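Myo-inositol-1-phosphate synthase-related protein (Thermotoga maritima MSB8, PDB 3CIN) is of unassigned function but binds nicotinamide-adenine-dinucleotide on a Rossmann-type fold and is related by family to the myo-inositol-1-phosphate synthases. Local coordinates at residues V45-E50 with A387-K392; L19-V24 with K73-V78; P227-V232 with K244-F249. All blocks are in the same frame, centred on the assembly; numbering follows the deposited sequence. Where two conformers were deposited one is given.

Interaction 1 (V45-E50 with A387-K392); sequences VPLARE and AGLKPK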
loop_
_atom_site.group_PDB
_atom_site.type_symbol
_atom_site.label_atom_id
_atom_site.label_comp_id
_atom_site.label_asym_id
_atom_site.label_seq_id
_atom_site.Cartn_x
_atom_site.Cartn_y
_atom_site.Cartn_z
ATOM N N VAL A 45 -26.576 2.203 -0.201
ATOM C CA VAL A 45 -27.750 1.760 -0.978
ATOM C C VAL A 45 -27.737 2.586 -2.281
ATOM O O VAL A 45 -28.067 3.783 -2.270
ATOM C CB VAL A 45 -29.041 2.053 -0.218
ATOM C CG1 VAL A 45 -30.260 1.524 -1.054
ATOM C CG2 VAL A 45 -29.003 1.372 1.177
ATOM N N PRO A 46 -27.290 1.975 -3.383
ATOM C CA PRO A 46 -27.051 2.784 -4.594
ATOM C C PRO A 46 -28.155 3.682 -5.044
ATOM O O PRO A 46 -27.870 4.862 -5.322
ATOM C CB PRO A 46 -26.658 1.732 -5.636
ATOM C CG PRO A 46 -25.998 0.663 -4.808
ATOM C CD PRO A 46 -26.852 0.574 -3.591
ATOM N N LEU A 47 -29.395 3.201 -5.065
ATOM C CA LEU A 47 -30.512 3.988 -5.558
ATOM C C LEU A 47 -31.252 4.697 -4.443
ATOM O O LEU A 47 -32.175 5.432 -4.699
ATOM C CB LEU A 47 -31.461 3.145 -6.431
ATOM C CG LEU A 47 -30.786 2.587 -7.679
ATOM C CD1 LEU A 47 -31.883 1.698 -8.306
ATOM C CD2 LEU A 47 -30.274 3.690 -8.606
ATOM N N ALA A 48 -30.792 4.529 -3.203
ATOM C CA ALA A 48 -31.278 5.334 -2.074
ATOM C C ALA A 48 -32.792 5.505 -2.125
ATOM O O ALA A 48 -33.492 4.502 -2.139
ATOM C CB ALA A 48 -30.570 6.631 -2.027
ATOM N N ARG A 49 -33.287 6.737 -2.104
ATOM C CA ARG A 49 -34.720 7.011 -2.084
ATOM C C ARG A 49 -35.295 7.355 -3.454
ATOM O O ARG A 49 -36.387 7.946 -3.542
ATOM C CB ARG A 49 -35.023 8.108 -1.091
ATOM C CG ARG A 49 -34.690 7.756 0.331
ATOM C CD ARG A 49 -35.244 8.833 1.244
ATOM N NE ARG A 49 -34.381 8.935 2.408
ATOM C CZ ARG A 49 -34.579 8.297 3.552
ATOM N NH1 ARG A 49 -35.684 7.566 3.758
ATOM N NH2 ARG A 49 -33.689 8.462 4.534
ATOM N N GLU A 50 -34.590 6.981 -4.518
ATOM C CA GLU A 50 -35.041 7.283 -5.892
ATOM C C GLU A 50 -36.131 6.342 -6.397
ATOM O O GLU A 50 -36.795 6.640 -7.378
ATOM C CB GLU A 50 -33.881 7.239 -6.865
ATOM C CG GLU A 50 -32.822 8.267 -6.599
ATOM C CD GLU A 50 -31.799 8.317 -7.706
ATOM O OE1 GLU A 50 -32.111 8.988 -8.715
ATOM O OE2 GLU A 50 -30.719 7.683 -7.554
ATOM N N ALA A 387 -34.577 0.921 -14.510
ATOM C CA ALA A 387 -35.372 1.208 -13.312
ATOM C C ALA A 387 -36.306 2.359 -13.510
ATOM O O ALA A 387 -37.039 2.689 -12.593
ATOM C CB ALA A 387 -34.460 1.509 -12.108
ATOM N N GLY A 388 -36.253 3.018 -14.663
ATOM C CA GLY A 388 -37.076 4.216 -14.930
ATOM C C GLY A 388 -36.522 5.522 -14.388
ATOM O O GLY A 388 -37.258 6.477 -14.178
ATOM N N LEU A 389 -35.223 5.597 -14.179
ATOM C CA LEU A 389 -34.591 6.804 -13.689
ATOM C C LEU A 389 -33.812 7.470 -14.785
ATOM O O LEU A 389 -33.548 6.848 -15.808
ATOM C CB LEU A 389 -33.664 6.475 -12.524
ATOM C CG LEU A 389 -34.303 5.705 -11.368
ATOM C CD1 LEU A 389 -33.229 5.231 -10.398
ATOM C CD2 LEU A 389 -35.356 6.538 -10.630
ATOM N N LYS A 390 -33.468 8.741 -14.573
ATOM C CA LYS A 390 -32.570 9.485 -15.468
ATOM C C LYS A 390 -31.140 9.080 -15.120
ATOM O O LYS A 390 -30.875 8.767 -13.961
ATOM C CB LYS A 390 -32.753 10.998 -15.292
ATOM N N PRO A 391 -30.218 9.043 -16.113
ATOM C CA PRO A 391 -28.813 8.691 -15.783
ATOM C C PRO A 391 -28.153 9.770 -14.896
ATOM O O PRO A 391 -28.667 10.891 -14.823
ATOM C CB PRO A 391 -28.126 8.564 -17.160
ATOM C CG PRO A 391 -29.191 8.634 -18.178
ATOM C CD PRO A 391 -30.397 9.286 -17.556
ATOM N N LYS A 392 -27.072 9.418 -14.209
ATOM C CA LYS A 392 -26.526 10.235 -13.121
ATOM C C LYS A 392 -25.659 11.371 -13.646
ATOM O O LYS A 392 -25.711 12.491 -13.134
ATOM C CB LYS A 392 -25.736 9.363 -12.135
ATOM C CG LYS A 392 -25.073 10.118 -10.947
ATOM C CD LYS A 392 -24.534 9.164 -9.849
ATOM C CE LYS A 392 -23.710 9.878 -8.757
ATOM N NZ LYS A 392 -24.526 10.875 -8.007
#
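L389 meets L47 and E50 just beyond the end of helix 376-386, which closes in a Schellman motif. A387 precedes the glycine of that motif. G388 then takes positive phi (83°), the left-handed residue of the motif, and the chain leaves the helix. L389 follows as the main apolar element, and it reaches both L47 and E50 because two successive beta turns, type I from V45 to A48 and type II' from L47 to E50, present them together. Its CG sits beside the backbone N and anti to the carbonyl carbon (chi1 -54°), and its two methyls divide the work. CD1 lies 3.8 Å from L47 CD2, the two leucines meeting at a slant, while CD2 rests 3.6 Å from E50 O. E50 CB is 4.1 Å from both L389 methyls, CD1 and CD2. At K390 the carbonyl oxygen accepts from R384 NE. R384 also pairs with E50 OE1 in a salt bridge, so one guanidinium ties the helix end to both loops. The backbone N of K392 donates to E381 OE1; K392 NZ ends 7.0 Å from E50 OE2, too far for a salt bridge.

Interaction 2 (L19-V24 with K73-V78); sequences LGQGYV and KKLSEV. With NAD (nicotinamide-adenine-dinucleotide), chain F.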
loop_
_atom_site.group_PDB
_atom_site.type_symbol
_atom_site.label_atom_id
_atom_site.label_comp_id
_atom_site.label_asym_id
_atom_site.label_seq_id
_atom_site.Cartn_x
_atom_site.Cartn_y
_atom_site.Cartn_z
ATOM N N LEU A 19 -33.355 -16.516 3.161
ATOM C CA LEU A 19 -32.797 -17.870 3.322
ATOM C C LEU A 19 -31.365 -17.691 3.801
ATOM O O LEU A 19 -30.529 -17.172 3.070
ATOM C CB LEU A 19 -32.847 -18.632 2.004
ATOM C CG LEU A 19 -34.210 -18.697 1.318
ATOM C CD1 LEU A 19 -33.986 -19.333 -0.065
ATOM C CD2 LEU A 19 -35.240 -19.407 2.167
ATOM N N GLY A 20 -31.130 -18.067 5.054
ATOM C CA GLY A 20 -29.794 -18.108 5.678
ATOM C C GLY A 20 -29.606 -16.883 6.533
ATOM O O GLY A 20 -29.185 -15.820 6.005
ATOM N N GLN A 21 -29.886 -17.003 7.821
ATOM C CA GLN A 21 -29.881 -15.831 8.741
ATOM C C GLN A 21 -28.527 -15.634 9.436
ATOM O O GLN A 21 -28.376 -15.871 10.628
ATOM C CB GLN A 21 -31.023 -15.905 9.769
ATOM C CG GLN A 21 -31.244 -14.571 10.491
ATOM C CD GLN A 21 -31.660 -13.465 9.560
ATOM O OE1 GLN A 21 -32.535 -13.643 8.733
ATOM N NE2 GLN A 21 -30.985 -12.309 9.656
ATOM N N GLY A 22 -27.525 -15.248 8.631
ATOM C CA GLY A 22 -26.181 -15.013 9.144
ATOM C C GLY A 22 -25.795 -13.527 9.101
ATOM O O GLY A 22 -26.626 -12.632 9.317
ATOM N N TYR A 23 -24.532 -13.262 8.833
ATOM C CA TYR A 23 -24.019 -11.900 8.895
ATOM C C TYR A 23 -24.641 -10.994 7.862
ATOM O O TYR A 23 -25.126 -9.912 8.225
ATOM C CB TYR A 23 -22.504 -11.888 8.722
ATOM C CG TYR A 23 -21.805 -11.054 9.747
ATOM C CD1 TYR A 23 -22.175 -9.734 9.968
ATOM C CD2 TYR A 23 -20.738 -11.570 10.478
ATOM C CE1 TYR A 23 -21.495 -8.939 10.920
ATOM C CE2 TYR A 23 -20.095 -10.821 11.420
ATOM C CZ TYR A 23 -20.449 -9.498 11.630
ATOM O OH TYR A 23 -19.775 -8.733 12.582
ATOM N N VAL A 24 -24.633 -11.404 6.602
ATOM C CA VAL A 24 -25.255 -10.550 5.541
ATOM C C VAL A 24 -26.705 -10.283 5.819
ATOM O O VAL A 24 -27.180 -9.119 5.831
ATOM C CB VAL A 24 -25.072 -11.129 4.132
ATOM C CG1 VAL A 24 -25.851 -10.371 3.096
ATOM C CG2 VAL A 24 -23.554 -11.112 3.754
ATOM N N LYS A 73 -35.819 -19.247 17.203
ATOM C CA LYS A 73 -35.540 -17.934 17.797
ATOM C C LYS A 73 -36.299 -16.865 17.032
ATOM O O LYS A 73 -36.648 -17.047 15.847
ATOM C CB LYS A 73 -34.046 -17.599 17.758
ATOM C CG LYS A 73 -33.138 -18.590 18.439
ATOM C CD LYS A 73 -33.472 -18.761 19.902
ATOM C CE LYS A 73 -32.388 -19.549 20.609
ATOM N NZ LYS A 73 -31.099 -18.824 20.611
ATOM N N LYS A 74 -36.594 -15.753 17.695
ATOM C CA LYS A 74 -37.120 -14.602 16.952
ATOM C C LYS A 74 -35.972 -14.027 16.110
ATOM O O LYS A 74 -34.796 -14.070 16.517
ATOM C CB LYS A 74 -37.684 -13.541 17.883
ATOM C CG LYS A 74 -38.770 -14.011 18.801
ATOM C CD LYS A 74 -40.071 -14.137 18.055
ATOM N N LEU A 75 -36.310 -13.490 14.942
ATOM C CA LEU A 75 -35.347 -12.799 14.092
ATOM C C LEU A 75 -34.494 -11.787 14.894
ATOM O O LEU A 75 -33.282 -11.766 14.761
ATOM C CB LEU A 75 -36.082 -12.136 12.944
ATOM C CG LEU A 75 -35.231 -11.363 11.914
ATOM C CD1 LEU A 75 -34.140 -12.275 11.327
ATOM C CD2 LEU A 75 -36.083 -10.803 10.841
ATOM N N SER A 76 -35.124 -10.982 15.745
ATOM C CA SER A 76 -34.427 -10.009 16.604
ATOM C C SER A 76 -33.315 -10.586 17.488
ATOM O O SER A 76 -32.280 -9.943 17.668
ATOM C CB SER A 76 -35.428 -9.251 17.484
ATOM O OG SER A 76 -36.145 -10.163 18.294
ATOM N N GLU A 77 -33.534 -11.786 18.028
ATOM C CA GLU A 77 -32.571 -12.438 18.945
ATOM C C GLU A 77 -31.295 -12.819 18.182
ATOM O O GLU A 77 -30.179 -12.673 18.706
ATOM C CB GLU A 77 -33.183 -13.696 19.577
ATOM C CG GLU A 77 -34.440 -13.457 20.416
ATOM C CD GLU A 77 -35.015 -14.713 21.147
ATOM O OE1 GLU A 77 -35.833 -15.534 20.580
ATOM O OE2 GLU A 77 -34.697 -14.819 22.363
ATOM N N VAL A 78 -31.471 -13.244 16.938
ATOM C CA VAL A 78 -30.358 -13.621 16.074
ATOM C C VAL A 78 -29.662 -12.380 15.547
ATOM O O VAL A 78 -28.420 -12.280 15.602
ATOM C CB VAL A 78 -30.812 -14.549 14.935
ATOM C CG1 VAL A 78 -29.671 -14.807 13.939
ATOM C CG2 VAL A 78 -31.321 -15.871 15.598
HETATM P PA NAD F . -22.726 -16.515 7.302
HETATM O O1A NAD F . -22.557 -15.483 8.385
HETATM O O2A NAD F . -22.059 -17.809 7.656
HETATM O O5B NAD F . -24.269 -16.786 7.216
HETATM C C5B NAD F . -24.773 -17.898 6.479
HETATM C C4B NAD F . -26.055 -18.343 7.160
HETATM O O4B NAD F . -26.709 -19.291 6.332
HETATM C C3B NAD F . -25.866 -19.001 8.522
HETATM O O3B NAD F . -26.815 -18.524 9.460
HETATM C C2B NAD F . -26.098 -20.480 8.238
HETATM O O2B NAD F . -26.431 -21.202 9.393
HETATM C C1B NAD F . -27.161 -20.386 7.168
HETATM N N9A NAD F . -27.303 -21.569 6.315
HETATM C C8A NAD F . -26.242 -22.330 5.836
HETATM N N7A NAD F . -26.783 -23.251 4.967
HETATM C C5A NAD F . -28.142 -23.060 4.938
HETATM C C6A NAD F . -29.179 -23.759 4.314
HETATM N N6A NAD F . -28.958 -24.809 3.462
HETATM N N1A NAD F . -30.458 -23.261 4.471
HETATM C C2A NAD F . -30.691 -22.165 5.283
HETATM N N3A NAD F . -29.688 -21.515 5.971
HETATM C C4A NAD F . -28.438 -21.988 5.783
HETATM O O3 NAD F . -22.229 -15.963 5.913
HETATM P PN NAD F . -22.412 -14.488 5.384
HETATM O O1N NAD F . -21.120 -13.768 5.580
HETATM O O2N NAD F . -23.724 -13.928 5.820
HETATM O O5D NAD F . -22.478 -14.745 3.813
HETATM C C5D NAD F . -23.640 -15.293 3.233
HETATM C C4D NAD F . -23.400 -15.690 1.781
HETATM O O4D NAD F . -23.201 -14.524 1.029
HETATM C C3D NAD F . -22.213 -16.606 1.527
HETATM O O3D NAD F . -22.538 -17.550 0.473
HETATM C C2D NAD F . -21.184 -15.629 0.980
HETATM O O2D NAD F . -20.253 -16.266 0.100
HETATM C C1D NAD F . -22.088 -14.704 0.195
HETATM N N1N NAD F . -21.471 -13.410 -0.086
HETATM C C2N NAD F . -21.090 -12.622 0.923
HETATM C C3N NAD F . -20.535 -11.372 0.539
HETATM C C7N NAD F . -20.342 -10.382 1.595
HETATM O O7N NAD F . -20.611 -10.801 2.868
HETATM N N7N NAD F . -19.933 -9.141 1.287
HETATM C C4N NAD F . -20.375 -10.998 -0.780
HETATM C C5N NAD F . -20.763 -11.836 -1.786
HETATM C C6N NAD F . -21.339 -13.055 -1.404
#
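The carboxamide of Q21 has a methyl of L75 standing over one of its faces. L75 CD1 is 3.3 Å from both Q21 CD and Q21 OE1 and 3.6 Å from Q21 NE2, and it lies about 3.2 Å from the amide plane, almost straight above CD. The two side chains cross at about a right angle. Q21 reaches there with CG opposite its backbone N (chi1 -166°) and a bend at chi2 (63°) that brings the amide under the leucine methyl. V78 meets the same glutamine nearer the backbone, slantwise: its CG1 lies 3.8 Å from Q21 CG and also touches the Q21 carbonyl. The amide is buried, yet both its ends are satisfied, OE1 by S63 OG and NE2 by S26 OG, which should restrict its rotation.

Q21 sits in the glycine-rich turn of a Rossmann-type strand-turn-helix, consistent with the GxGxxA pattern, and centres an inverse gamma turn between G20 and G22. The other side of this turn holds the dinucleotide. Y23 N gives a nearly straight bond (171°) to NAD O1A at 3.0 Å, and V24 N one to NAD O2N at 2.8 Å, both from the first turn of helix 23-36. G22 CA comes within 3.2 Å of NAD O5B, so the turn lies close against the ligand. D65 serves both sides of the turn: OD2 accepts from Q21 N and OD1 is bonded to NAD. Within 73-78, E77 OE1 accepts from K74 N, the N-cap residue of helix 75-82, through its anti lone pair.

Interaction 3 (P227-V232 with K244-F249); sequences PFTADV and KDVAQF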
loop_
_atom_site.group_PDB
_atom_site.type_symbol
_atom_site.label_atom_id
_atom_site.label_comp_id
_atom_site.label_asym_id
_atom_site.label_seq_id
_atom_site.Cartn_x
_atom_site.Cartn_y
_atom_site.Cartn_z
ATOM N N PRO A 227 -14.606 -6.222 -7.578
ATOM C CA PRO A 227 -15.085 -5.014 -8.262
ATOM C C PRO A 227 -14.065 -3.859 -8.343
ATOM O O PRO A 227 -14.076 -3.081 -9.323
ATOM C CB PRO A 227 -16.318 -4.633 -7.445
ATOM C CG PRO A 227 -16.792 -5.944 -6.956
ATOM C CD PRO A 227 -15.508 -6.585 -6.475
ATOM N N PHE A 228 -13.200 -3.730 -7.349
ATOM C CA PHE A 228 -12.132 -2.742 -7.401
ATOM C C PHE A 228 -11.124 -3.122 -8.480
ATOM O O PHE A 228 -10.738 -2.263 -9.298
ATOM C CB PHE A 228 -11.420 -2.611 -6.048
ATOM C CG PHE A 228 -12.212 -1.828 -5.052
ATOM C CD1 PHE A 228 -12.361 -0.456 -5.215
ATOM C CD2 PHE A 228 -12.828 -2.462 -3.984
ATOM C CE1 PHE A 228 -13.114 0.286 -4.296
ATOM C CE2 PHE A 228 -13.594 -1.739 -3.056
ATOM C CZ PHE A 228 -13.735 -0.361 -3.219
ATOM N N THR A 229 -10.728 -4.393 -8.541
ATOM C CA THR A 229 -9.822 -4.853 -9.637
ATOM C C THR A 229 -10.429 -4.561 -11.016
ATOM O O THR A 229 -9.765 -4.015 -11.906
ATOM C CB THR A 229 -9.579 -6.331 -9.493
ATOM O OG1 THR A 229 -9.001 -6.554 -8.202
ATOM C CG2 THR A 229 -8.740 -6.919 -10.617
ATOM N N ALA A 230 -11.726 -4.821 -11.139
ATOM C CA ALA A 230 -12.418 -4.642 -12.382
ATOM C C ALA A 230 -12.443 -3.162 -12.797
ATOM O O ALA A 230 -12.249 -2.839 -13.952
ATOM C CB ALA A 230 -13.839 -5.233 -12.329
ATOM N N ASP A 231 -12.666 -2.278 -11.841
ATOM C CA ASP A 231 -12.627 -0.844 -12.082
ATOM C C ASP A 231 -11.259 -0.392 -12.605
ATOM O O ASP A 231 -11.161 0.366 -13.589
ATOM C CB ASP A 231 -12.883 -0.117 -10.792
ATOM C CG ASP A 231 -14.191 -0.485 -10.125
ATOM O OD1 ASP A 231 -15.171 -0.895 -10.805
ATOM O OD2 ASP A 231 -14.250 -0.301 -8.878
ATOM N N VAL A 232 -10.182 -0.836 -11.962
ATOM C CA VAL A 232 -8.860 -0.505 -12.465
ATOM C C VAL A 232 -8.664 -1.063 -13.862
ATOM O O VAL A 232 -8.181 -0.356 -14.745
ATOM C CB VAL A 232 -7.741 -0.980 -11.531
ATOM C CG1 VAL A 232 -6.311 -0.609 -12.042
ATOM C CG2 VAL A 232 -7.917 -0.383 -10.094
ATOM N N LYS A 244 -0.065 -6.867 -17.848
ATOM C CA LYS A 244 0.863 -7.977 -17.784
ATOM C C LYS A 244 0.434 -9.030 -16.769
ATOM O O LYS A 244 0.687 -10.227 -16.964
ATOM C CB LYS A 244 2.232 -7.507 -17.422
ATOM C CG LYS A 244 2.916 -6.699 -18.508
ATOM C CD LYS A 244 4.398 -6.434 -18.096
ATOM N N ASP A 245 -0.111 -8.582 -15.655
ATOM C CA ASP A 245 -0.500 -9.489 -14.580
ATOM C C ASP A 245 -1.369 -8.791 -13.553
ATOM O O ASP A 245 -1.245 -7.592 -13.373
ATOM C CB ASP A 245 0.771 -10.146 -13.922
ATOM C CG ASP A 245 1.855 -9.145 -13.505
ATOM O OD1 ASP A 245 1.634 -8.495 -12.466
ATOM O OD2 ASP A 245 2.949 -9.006 -14.176
ATOM N N VAL A 246 -2.201 -9.567 -12.870
ATOM C CA VAL A 246 -3.126 -9.087 -11.869
ATOM C C VAL A 246 -3.089 -10.060 -10.715
ATOM O O VAL A 246 -3.339 -11.250 -10.932
ATOM C CB VAL A 246 -4.553 -9.093 -12.408
ATOM C CG1 VAL A 246 -5.522 -8.600 -11.336
ATOM C CG2 VAL A 246 -4.655 -8.276 -13.662
ATOM N N ALA A 247 -2.760 -9.583 -9.507
ATOM C CA ALA A 247 -2.783 -10.422 -8.300
ATOM C C ALA A 247 -3.695 -9.802 -7.299
ATOM O O ALA A 247 -3.610 -8.584 -7.054
ATOM C CB ALA A 247 -1.430 -10.532 -7.697
ATOM N N GLN A 248 -4.564 -10.611 -6.701
ATOM C CA GLN A 248 -5.572 -10.092 -5.766
ATOM C C GLN A 248 -5.515 -10.980 -4.562
ATOM O O GLN A 248 -5.433 -12.215 -4.723
ATOM C CB GLN A 248 -6.943 -10.117 -6.427
ATOM C CG GLN A 248 -8.018 -9.605 -5.539
ATOM C CD GLN A 248 -9.339 -9.656 -6.218
ATOM O OE1 GLN A 248 -9.557 -8.946 -7.164
ATOM N NE2 GLN A 248 -10.239 -10.512 -5.735
ATOM N N PHE A 249 -5.449 -10.393 -3.374
ATOM C CA PHE A 249 -5.441 -11.154 -2.137
ATOM C C PHE A 249 -6.589 -10.671 -1.331
ATOM O O PHE A 249 -6.773 -9.459 -1.264
ATOM C CB PHE A 249 -4.150 -10.878 -1.407
ATOM C CG PHE A 249 -4.010 -11.534 -0.042
ATOM C CD1 PHE A 249 -4.071 -12.913 0.102
ATOM C CD2 PHE A 249 -3.740 -10.768 1.088
ATOM C CE1 PHE A 249 -3.882 -13.515 1.365
ATOM C CE2 PHE A 249 -3.579 -11.359 2.334
ATOM C CZ PHE A 249 -3.628 -12.740 2.464
#
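The flat carboxamide of Q248 is met by T229 at its oxygen end instead of over a face. T229 OG1 lies 2.7 Å from Q248 OE1, with a C=O...donor angle of 143° and the donor tilted 19° from the carbonyl plane. At the nitrogen end of the amide, NE2 bonds T226 OG1. The Q248 side chain also touches A225 and I289. Among the rings nearby, F228 meets H235 of the second subunit.

T229 points its CB at the strand and splits its branches. OG1 goes to the glutamine, whereas CG2 reaches V246 CG1 tip to tip at 3.7 Å. V246 and Q248 alternate with A247 along strand 242-252, so both face the helix while A247 faces away and packs on L295 of the third subunit. The contact thus joins helix 225-238 to one side of the mixed sheet, whose other side meets a neighbouring chain. Q248 reaches out with CG anti to its backbone N (chi1 180°) and an extended chain. With the amide as modelled, T229 OG1 donates to OE1 and NE2 is bonded to T226 OG1, so both polar ends of a buried amide have partners on helix 225-238, which should restrict its rotation.

In the fold
Along the chain, the segments of interactions 1 and 2 alternate: 19-24, 45-50, 73-78, with 387-392 coming last. Interaction 3 is nested inside the long loop closed by interaction 1. Helix 23-36 starts in interaction 2 and leads toward the 45-50 loop. The centres lie about 29 Å (1 to 2), 27 Å (1 to 3) and 33 Å (2 to 3) apart, and none touch. Interaction 2 follows strand 14-19 of the parallel, nucleotide-binding sheet; interaction 3 belongs to the mixed sheet, across the chain's centre. Interactions 1 and 3 both touch the second subunit; of these three, the contact that touches NAD is the one no other protein chain touches.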